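PDB 4IAU: beta-gamma-crystallin from Geodia cydonium, which is of unknown function but binds calcium through one of its two Greek-key domains, as many members of the beta/gamma-crystallin family do. Local coordinates for residues Val6-Ser11 with Trp39-Gln44; Ser55-Leu60 with Val142-Gly147; Arg77-Phe82 with Ser115-Gln120. All blocks are in the same frame, centred on the assembly; numbering follows the deposited sequence. Where two conformers were deposited one is given.

Contact 1 (Val6-Ser11 with Trp39-Gln44)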
loop_
_atom_site.group_PDB
_atom_site.type_symbol
_atom_site.label_atom_id
_atom_site.label_comp_id
_atom_site.label_asym_id
_atom_site.label_seq_id
_atom_site.Cartn_x
_atom_site.Cartn_y
_atom_site.Cartn_z
ATOM N N VAL A 6 -9.796 1.822 -11.171
ATOM C CA VAL A 6 -10.808 1.103 -10.419
ATOM C C VAL A 6 -12.172 1.747 -10.676
ATOM O O VAL A 6 -12.290 2.951 -10.732
ATOM C CB VAL A 6 -10.458 1.026 -8.914
ATOM C CG1 VAL A 6 -10.371 2.420 -8.283
ATOM C CG2 VAL A 6 -11.446 0.153 -8.164
ATOM N N THR A 7 -13.180 0.893 -10.783
ATOM C CA THR A 7 -14.553 1.312 -10.842
ATOM C C THR A 7 -15.206 1.053 -9.479
ATOM O O THR A 7 -15.064 -0.029 -8.911
ATOM C CB THR A 7 -15.337 0.502 -11.889
ATOM O OG1 THR A 7 -14.790 0.756 -13.182
ATOM C CG2 THR A 7 -16.844 0.846 -11.883
ATOM N N LEU A 8 -15.912 2.060 -8.971
ATOM C CA LEU A 8 -16.644 1.975 -7.730
ATOM C C LEU A 8 -18.089 2.334 -7.996
ATOM O O LEU A 8 -18.405 3.199 -8.801
ATOM C CB LEU A 8 -16.074 2.910 -6.647
ATOM C CG LEU A 8 -14.654 2.551 -6.172
ATOM C CD1 LEU A 8 -14.087 3.645 -5.324
ATOM C CD2 LEU A 8 -14.681 1.254 -5.450
ATOM N N VAL A 9 -19.001 1.604 -7.334
ATOM C CA VAL A 9 -20.437 1.752 -7.549
ATOM C C VAL A 9 -21.129 1.929 -6.202
ATOM O O VAL A 9 -20.844 1.232 -5.226
ATOM C CB VAL A 9 -21.006 0.531 -8.299
ATOM C CG1 VAL A 9 -22.459 0.783 -8.680
ATOM C CG2 VAL A 9 -20.196 0.181 -9.518
ATOM N N THR A 10 -22.047 2.905 -6.136
ATOM C CA THR A 10 -22.842 3.160 -4.955
ATOM C C THR A 10 -23.934 2.125 -4.814
ATOM O O THR A 10 -24.315 1.461 -5.763
ATOM C CB THR A 10 -23.453 4.569 -4.970
ATOM O OG1 THR A 10 -24.452 4.554 -5.965
ATOM C CG2 THR A 10 -22.438 5.635 -5.210
ATOM N N SER A 11 -24.539 2.075 -3.622
ATOM C CA SER A 11 -25.668 1.171 -3.416
ATOM C C SER A 11 -26.817 1.545 -4.342
ATOM O O SER A 11 -27.628 0.698 -4.681
ATOM C CB SER A 11 -26.138 1.232 -1.960
ATOM O OG SER A 11 -26.593 2.507 -1.617
ATOM N N TRP A 39 -5.070 -1.957 -5.782
ATOM C CA TRP A 39 -5.564 -0.873 -4.992
ATOM C C TRP A 39 -5.775 -1.296 -3.538
ATOM O O TRP A 39 -6.104 -2.437 -3.265
ATOM C CB TRP A 39 -6.904 -0.348 -5.547
ATOM C CG TRP A 39 -6.778 0.331 -6.872
ATOM C CD1 TRP A 39 -6.521 -0.256 -8.080
ATOM C CD2 TRP A 39 -6.874 1.728 -7.121
ATOM N NE1 TRP A 39 -6.471 0.702 -9.075
ATOM C CE2 TRP A 39 -6.694 1.926 -8.511
ATOM C CE3 TRP A 39 -7.153 2.856 -6.309
ATOM C CZ2 TRP A 39 -6.749 3.207 -9.097
ATOM C CZ3 TRP A 39 -7.203 4.124 -6.882
ATOM C CH2 TRP A 39 -6.995 4.274 -8.273
ATOM N N ILE A 40 -5.664 -0.337 -2.632
ATOM C CA ILE A 40 -5.941 -0.567 -1.225
ATOM C C ILE A 40 -7.019 0.416 -0.820
ATOM O O ILE A 40 -6.975 1.608 -1.161
ATOM C CB ILE A 40 -4.696 -0.407 -0.313
ATOM C CG1 ILE A 40 -3.484 -1.078 -0.920
ATOM C CG2 ILE A 40 -5.010 -0.964 1.074
ATOM C CD1 ILE A 40 -2.188 -0.871 -0.231
ATOM N N PHE A 41 -8.004 -0.095 -0.089
ATOM C CA PHE A 41 -9.166 0.625 0.407
ATOM C C PHE A 41 -9.120 0.656 1.919
ATOM O O PHE A 41 -8.738 -0.343 2.544
ATOM C CB PHE A 41 -10.475 0.001 -0.084
ATOM C CG PHE A 41 -10.505 -0.110 -1.608
ATOM C CD1 PHE A 41 -9.865 -1.201 -2.208
ATOM C CD2 PHE A 41 -11.123 0.871 -2.381
ATOM C CE1 PHE A 41 -9.817 -1.215 -3.596
ATOM C CE2 PHE A 41 -11.029 0.841 -3.755
ATOM C CZ PHE A 41 -10.354 -0.202 -4.336
ATOM N N TYR A 42 -9.550 1.789 2.511
ATOM C CA TYR A 42 -9.414 1.996 3.929
ATOM C C TYR A 42 -10.720 2.525 4.511
ATOM O O TYR A 42 -11.396 3.351 3.902
ATOM C CB TYR A 42 -8.314 3.023 4.218
ATOM C CG TYR A 42 -6.977 2.673 3.605
ATOM C CD1 TYR A 42 -6.679 3.019 2.302
ATOM C CD2 TYR A 42 -6.006 1.981 4.320
ATOM C CE1 TYR A 42 -5.476 2.689 1.719
ATOM C CE2 TYR A 42 -4.766 1.662 3.770
ATOM C CZ TYR A 42 -4.491 2.040 2.454
ATOM O OH TYR A 42 -3.296 1.789 1.851
ATOM N N GLN A 43 -10.991 2.106 5.750
ATOM C CA GLN A 43 -12.205 2.535 6.439
ATOM C C GLN A 43 -12.182 3.996 6.843
ATOM O O GLN A 43 -13.250 4.629 6.944
ATOM C CB GLN A 43 -12.383 1.608 7.664
ATOM C CG GLN A 43 -13.607 1.899 8.476
ATOM C CD GLN A 43 -13.821 0.867 9.540
ATOM O OE1 GLN A 43 -12.848 0.345 10.128
ATOM N NE2 GLN A 43 -15.063 0.555 9.808
ATOM N N GLN A 44 -10.999 4.550 7.133
ATOM C CA GLN A 44 -10.838 5.931 7.509
ATOM C C GLN A 44 -10.202 6.724 6.387
ATOM O O GLN A 44 -9.466 6.194 5.547
ATOM C CB GLN A 44 -9.947 6.079 8.757
ATOM C CG GLN A 44 -10.378 5.261 9.945
ATOM C CD GLN A 44 -9.389 5.351 11.083
ATOM O OE1 GLN A 44 -8.177 5.244 10.881
ATOM N NE2 GLN A 44 -9.912 5.554 12.290
#

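Contact 2 (Ser55-Leu60 with Val142-Gly147)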
loop_
_atom_site.group_PDB
_atom_site.type_symbol
_atom_site.label_atom_id
_atom_site.label_comp_id
_atom_site.label_asym_id
_atom_site.label_seq_id
_atom_site.Cartn_x
_atom_site.Cartn_y
_atom_site.Cartn_z
ATOM N N SER A 55 -7.702 0.219 11.643
ATOM C CA SER A 55 -9.058 0.140 11.122
ATOM C C SER A 55 -9.092 -0.865 9.955
ATOM O O SER A 55 -8.092 -1.461 9.570
ATOM C CB SER A 55 -9.581 1.519 10.749
ATOM O OG SER A 55 -9.717 2.320 11.882
ATOM N N LEU A 56 -10.294 -1.031 9.396
ATOM C CA LEU A 56 -10.447 -2.010 8.336
ATOM C C LEU A 56 -9.789 -1.528 7.046
ATOM O O LEU A 56 -9.705 -0.335 6.761
ATOM C CB LEU A 56 -11.931 -2.321 8.079
ATOM C CG LEU A 56 -12.746 -2.824 9.280
ATOM C CD1 LEU A 56 -14.188 -2.938 8.911
ATOM C CD2 LEU A 56 -12.183 -4.136 9.830
ATOM N N TRP A 57 -9.312 -2.491 6.284
ATOM C CA TRP A 57 -8.630 -2.275 5.032
ATOM C C TRP A 57 -8.789 -3.478 4.163
ATOM O O TRP A 57 -8.985 -4.600 4.660
ATOM C CB TRP A 57 -7.120 -1.976 5.323
ATOM C CG TRP A 57 -6.463 -3.190 5.913
ATOM C CD1 TRP A 57 -6.518 -3.573 7.233
ATOM C CD2 TRP A 57 -5.743 -4.207 5.212
ATOM N NE1 TRP A 57 -5.861 -4.770 7.386
ATOM C CE2 TRP A 57 -5.376 -5.183 6.184
ATOM C CE3 TRP A 57 -5.373 -4.414 3.896
ATOM C CZ2 TRP A 57 -4.653 -6.316 5.823
ATOM C CZ3 TRP A 57 -4.652 -5.548 3.538
ATOM C CH2 TRP A 57 -4.306 -6.465 4.522
ATOM N N ILE A 58 -8.611 -3.297 2.845
ATOM C CA ILE A 58 -8.596 -4.427 1.935
ATOM C C ILE A 58 -7.740 -4.061 0.723
ATOM O O ILE A 58 -7.861 -2.953 0.207
ATOM C CB ILE A 58 -10.003 -4.900 1.542
ATOM C CG1 ILE A 58 -9.921 -6.173 0.693
ATOM C CG2 ILE A 58 -10.798 -3.808 0.840
ATOM C CD1 ILE A 58 -11.254 -6.873 0.558
ATOM N N LYS A 59 -6.906 -4.988 0.278
ATOM C CA LYS A 59 -6.126 -4.864 -0.918
ATOM C C LYS A 59 -6.794 -5.698 -2.018
ATOM O O LYS A 59 -7.061 -6.878 -1.789
ATOM C CB LYS A 59 -4.674 -5.328 -0.677
ATOM C CG LYS A 59 -3.795 -5.229 -1.917
ATOM C CD LYS A 59 -2.330 -5.605 -1.849
ATOM C CE LYS A 59 -2.079 -7.045 -2.179
ATOM N NZ LYS A 59 -2.539 -7.570 -3.477
ATOM N N LEU A 60 -7.027 -5.105 -3.171
ATOM C CA LEU A 60 -7.673 -5.753 -4.267
ATOM C C LEU A 60 -6.871 -5.665 -5.556
ATOM O O LEU A 60 -6.306 -4.654 -5.924
ATOM C CB LEU A 60 -9.083 -5.130 -4.516
ATOM C CG LEU A 60 -10.062 -5.321 -3.353
ATOM C CD1 LEU A 60 -11.350 -4.547 -3.645
ATOM C CD2 LEU A 60 -10.353 -6.795 -3.144
ATOM N N VAL A 142 3.595 -9.782 0.330
ATOM C CA VAL A 142 2.696 -8.903 1.111
ATOM C C VAL A 142 3.160 -8.957 2.557
ATOM O O VAL A 142 3.180 -10.037 3.167
ATOM C CB VAL A 142 1.255 -9.393 0.961
ATOM C CG1 VAL A 142 0.323 -8.604 1.822
ATOM C CG2 VAL A 142 0.833 -9.338 -0.504
ATOM N N TYR A 143 3.561 -7.825 3.118
ATOM C CA TYR A 143 4.199 -7.775 4.433
ATOM C C TYR A 143 3.417 -6.796 5.321
ATOM O O TYR A 143 3.652 -5.596 5.298
ATOM C CB TYR A 143 5.668 -7.394 4.293
ATOM C CG TYR A 143 6.420 -8.299 3.376
ATOM C CD1 TYR A 143 6.915 -9.536 3.792
ATOM C CD2 TYR A 143 6.651 -7.948 2.046
ATOM C CE1 TYR A 143 7.587 -10.362 2.959
ATOM C CE2 TYR A 143 7.331 -8.769 1.212
ATOM C CZ TYR A 143 7.801 -9.979 1.634
ATOM O OH TYR A 143 8.512 -10.835 0.817
ATOM N N VAL A 144 2.433 -7.306 6.080
ATOM C CA VAL A 144 1.501 -6.454 6.761
ATOM C C VAL A 144 2.053 -5.806 8.036
ATOM O O VAL A 144 1.415 -4.894 8.570
ATOM C CB VAL A 144 0.168 -7.174 7.111
ATOM C CG1 VAL A 144 -0.544 -7.658 5.882
ATOM C CG2 VAL A 144 0.403 -8.288 8.120
ATOM N N ASN A 145 3.216 -6.252 8.487
ATOM C CA ASN A 145 3.869 -5.658 9.646
ATOM C C ASN A 145 5.380 -5.758 9.427
ATOM O O ASN A 145 5.880 -6.407 8.521
ATOM C CB ASN A 145 3.373 -6.332 10.959
ATOM C CG ASN A 145 3.648 -7.827 10.994
ATOM O OD1 ASN A 145 4.517 -8.321 10.386
ATOM N ND2 ASN A 145 2.757 -8.620 11.597
ATOM N N ALA A 146 6.132 -5.084 10.302
ATOM C CA ALA A 146 7.573 -5.001 10.143
ATOM C C ALA A 146 8.265 -6.350 10.367
ATOM O O ALA A 146 9.255 -6.700 9.706
ATOM C CB ALA A 146 8.157 -3.966 11.095
ATOM N N GLY A 147 7.728 -7.112 11.322
ATOM C CA GLY A 147 8.360 -8.416 11.594
ATOM C C GLY A 147 8.356 -9.280 10.366
ATOM O O GLY A 147 9.352 -9.959 10.103
#

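Contact 3 (Arg77-Phe82 with Ser115-Gln120)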
loop_
_atom_site.group_PDB
_atom_site.type_symbol
_atom_site.label_atom_id
_atom_site.label_comp_id
_atom_site.label_asym_id
_atom_site.label_seq_id
_atom_site.Cartn_x
_atom_site.Cartn_y
_atom_site.Cartn_z
ATOM N N ARG A 77 -6.229 4.019 -2.632
ATOM C CA ARG A 77 -5.105 4.445 -3.456
ATOM C C ARG A 77 -4.522 3.270 -4.207
ATOM O O ARG A 77 -4.587 2.122 -3.744
ATOM C CB ARG A 77 -4.005 5.134 -2.612
ATOM C CG ARG A 77 -3.490 4.245 -1.470
ATOM C CD ARG A 77 -2.406 4.989 -0.694
ATOM N NE ARG A 77 -2.106 4.303 0.547
ATOM C CZ ARG A 77 -1.354 4.831 1.520
ATOM N NH1 ARG A 77 -0.773 6.020 1.336
ATOM N NH2 ARG A 77 -1.178 4.196 2.654
ATOM N N PRO A 78 -3.888 3.527 -5.345
ATOM C CA PRO A 78 -3.197 2.482 -6.076
ATOM C C PRO A 78 -1.846 2.195 -5.432
ATOM O O PRO A 78 -1.252 3.002 -4.734
ATOM C CB PRO A 78 -3.041 3.093 -7.480
ATOM C CG PRO A 78 -2.890 4.590 -7.202
ATOM C CD PRO A 78 -3.802 4.847 -6.051
ATOM N N VAL A 79 -1.335 0.997 -5.740
ATOM C CA VAL A 79 -0.000 0.619 -5.369
ATOM C C VAL A 79 0.871 0.901 -6.593
ATOM O O VAL A 79 0.913 0.138 -7.559
ATOM C CB VAL A 79 0.093 -0.842 -4.928
ATOM C CG1 VAL A 79 1.516 -1.193 -4.498
ATOM C CG2 VAL A 79 -0.905 -1.138 -3.783
ATOM N N LYS A 80 1.556 2.040 -6.612
ATOM C CA LYS A 80 2.120 2.540 -7.852
ATOM C C LYS A 80 3.410 1.819 -8.253
ATOM O O LYS A 80 3.873 1.972 -9.390
ATOM C CB LYS A 80 2.368 4.069 -7.802
ATOM C CG LYS A 80 1.064 4.836 -7.595
ATOM C CD LYS A 80 1.248 6.326 -7.905
ATOM C CE LYS A 80 2.224 6.991 -6.964
ATOM N NZ LYS A 80 2.014 6.759 -5.513
ATOM N N THR A 81 3.943 0.977 -7.388
ATOM C CA THR A 81 5.069 0.121 -7.742
ATOM C C THR A 81 4.646 -1.257 -8.168
ATOM O O THR A 81 5.548 -2.108 -8.342
ATOM C CB THR A 81 6.113 0.092 -6.601
ATOM O OG1 THR A 81 5.512 -0.561 -5.544
ATOM C CG2 THR A 81 6.675 1.468 -6.316
ATOM N N PHE A 82 3.371 -1.493 -8.397
ATOM C CA PHE A 82 2.935 -2.737 -9.036
ATOM C C PHE A 82 3.758 -2.908 -10.316
ATOM O O PHE A 82 3.812 -1.971 -11.145
ATOM C CB PHE A 82 1.466 -2.588 -9.309
ATOM C CG PHE A 82 0.868 -3.737 -10.102
ATOM C CD1 PHE A 82 0.931 -5.025 -9.665
ATOM C CD2 PHE A 82 0.262 -3.528 -11.298
ATOM C CE1 PHE A 82 0.384 -6.092 -10.384
ATOM C CE2 PHE A 82 -0.359 -4.538 -12.041
ATOM C CZ PHE A 82 -0.317 -5.811 -11.526
ATOM N N SER A 115 4.965 -1.466 7.305
ATOM C CA SER A 115 4.506 -2.508 6.400
ATOM C C SER A 115 5.028 -2.207 5.000
ATOM O O SER A 115 5.552 -1.116 4.720
ATOM C CB SER A 115 2.980 -2.679 6.409
ATOM O OG SER A 115 2.313 -1.497 5.969
ATOM N N ALA A 116 4.887 -3.201 4.094
ATOM C CA ALA A 116 5.404 -3.039 2.744
ATOM C C ALA A 116 4.709 -4.000 1.792
ATOM O O ALA A 116 4.338 -5.104 2.179
ATOM C CB ALA A 116 6.897 -3.302 2.647
ATOM N N LEU A 117 4.613 -3.573 0.533
ATOM C CA LEU A 117 4.229 -4.415 -0.569
ATOM C C LEU A 117 5.389 -4.467 -1.549
ATOM O O LEU A 117 5.772 -3.436 -2.085
ATOM C CB LEU A 117 2.968 -3.895 -1.280
ATOM C CG LEU A 117 1.722 -3.953 -0.416
ATOM C CD1 LEU A 117 0.567 -3.193 -1.087
ATOM C CD2 LEU A 117 1.307 -5.393 -0.146
ATOM N N ILE A 118 5.930 -5.672 -1.787
ATOM C CA ILE A 118 7.007 -5.828 -2.756
ATOM C C ILE A 118 6.406 -6.513 -3.971
ATOM O O ILE A 118 6.010 -7.686 -3.907
ATOM C CB ILE A 118 8.216 -6.600 -2.217
ATOM C CG1 ILE A 118 8.755 -5.945 -0.945
ATOM C CG2 ILE A 118 9.271 -6.673 -3.301
ATOM C CD1 ILE A 118 9.990 -6.583 -0.346
ATOM N N SER A 119 6.338 -5.793 -5.089
ATOM C CA SER A 119 5.806 -6.366 -6.318
ATOM C C SER A 119 6.897 -6.971 -7.192
ATOM O O SER A 119 6.660 -7.967 -7.877
ATOM C CB SER A 119 5.007 -5.337 -7.121
ATOM O OG SER A 119 4.508 -5.904 -8.338
ATOM N N GLN A 120 8.076 -6.381 -7.223
ATOM C CA GLN A 120 9.124 -6.819 -8.117
ATOM C C GLN A 120 10.456 -6.621 -7.424
ATOM O O GLN A 120 10.642 -5.652 -6.703
ATOM C CB GLN A 120 9.116 -5.993 -9.411
ATOM C CG GLN A 120 9.815 -6.616 -10.580
ATOM C CD GLN A 120 9.794 -5.664 -11.766
ATOM O OE1 GLN A 120 9.065 -5.897 -12.774
ATOM N NE2 GLN A 120 10.316 -4.467 -11.837
HETATM O O HOH W 1 4.538 -2.987 -4.700
#

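Contact 1 (Val6-Ser11 with Trp39-Gln44)
V6 and W39 meet across the interior of the N-terminal domain, where one methyl group of the valine sits squarely over the indole. Followed outward, V6 begins its contact at CB, which lies 3.9 Å from CE2 of W39. From there the two branches part. CG1, placed between the backbone N and the carbonyl carbon (chi1 61°), rests 3.5 Å from the centroid of the six-membered ring of W39 and only 3° off its normal, a CH-pi contact over the face. CG2, pointing anti to the backbone N, turns instead to F41 and, in the conformer given, reaches CZ at 4.0 Å, meeting that ring at its edge. Two residues further along the strand, CD2 of L8 approaches CE2 of F41 at the same 4.0 Å. Strands 5-9 and 38-42 belong to different sheets, and the axes of the short segments 6-9 and 39-42 come within 10.4 Å at an angle of 31°, so this is the core of a beta sandwich. W39 NE1 is hydrogen-bonded to K36 O. Cutting W39 back to an alanine is likely to leave V6 CG1 without its aromatic face and K36 O without that donor. With no hydrogen bond passing between the two segments, cohesion here depends on apolar and CH-pi contact among buried groups.

Contact 2 (Ser55-Leu60 with Val142-Gly147)
W57 and V144 touch across the interface between the two domains: CH2, at the outer corner of the indole, lies 4.2 Å from CG1 of V144, the side chains crossing at about a right angle. The methyl comes to the ring obliquely. Next to this pair, in the conformer given, CE of K59 lies 4.1 Å from CG2 of V142, so the lysine contributes its aliphatic part and not its charge. K59 starts out extended, with CG anti to the backbone N (chi1 180°), then bends at chi3 (91°) and chi4, and its NZ forms a salt bridge with D61. No hydrogen bond joins the two segments, which bury 114 Å² between them. The fold explains why these residues face one another: strand 57-61 is the outermost strand of a sheet in the N-terminal Greek-key domain, strand 141-143 the outermost strand of a sheet in the C-terminal one, and their side chains meet at the interdomain interface. Further out, F94 packs edge-to-face with the W57 ring, while L117 touches both K59 and V142 from the neighbouring strand 115-118. The backbone of V144 is hydrogen-bonded to N93. Beyond it N145 occupies the N-cap of the short, weakly bonded helix 146-149, its OD1 accepting from A148 N, and the side chain of V144 stands about 12 Å from the bound calcium ion.

Contact 3 (Arg77-Phe82 with Ser115-Gln120)
V79 and L117 face each other with their CA atoms 8.1 Å apart, and a type I beta turn from V79 to F82, closed by F82 N to V79 O at 3.1 Å, then brings F82 to within 5.4 Å of S119, CA to CA. The apolar half of the contact is a pair of branched side chains crossing at about a right angle. CG2 of V79 lies 3.7 Å from CD1 of L117, and CG1 of the valine is a little farther from that same methyl, so CD1 packs against both branches. I40 touches V79 and L117 alike. The polar half lies at the turn. There a water bridges the segments, 2.7 Å from T81 OG1 and donating to L117 O at 2.9 Å; the threonine hydroxyl is also hydrogen-bonded to T87 OG1. S119 packs with CB 3.5 Å from T81 O. In the conformer given, its hydroxyl, anti to the backbone N (chi1 179°), lies beside the backbone of F82 and is hydrogen-bonded to Q83 N, while OG also meets CD1 of the phenylalanine obliquely at 3.9 Å. The segment 77-82 leaves strand 75-78 of the N-terminal domain and leads into the C-terminal one. It thus links two Greek-key domains, the two-domain build known from beta/gamma-crystallins, although the interface between the domains is here a novel one.

Strand 38-42 connects the contacts within the N-terminal domain: it pairs with strand 57-61 of contact 2, W39 O lying 2.8 Å from L60 N, and with strand 75-78 of contact 3, I40 N lying 2.9 Å from R77 O. Contact 1 lies on the inner face of this sheet, whose other face looks toward the domain boundary. Contacts 2 and 3, with centres about 11 Å apart, both cross that boundary and share the C-terminal sheet, where Y143 O is 3.0 Å from A116 N. In sequence, contact 3 is nested inside the loop that contact 2 closes. Calcium is bound by K90, G112, S114 and D154; V144 and L117 stand about 9 and 12 Å from S114, side chain to side chain.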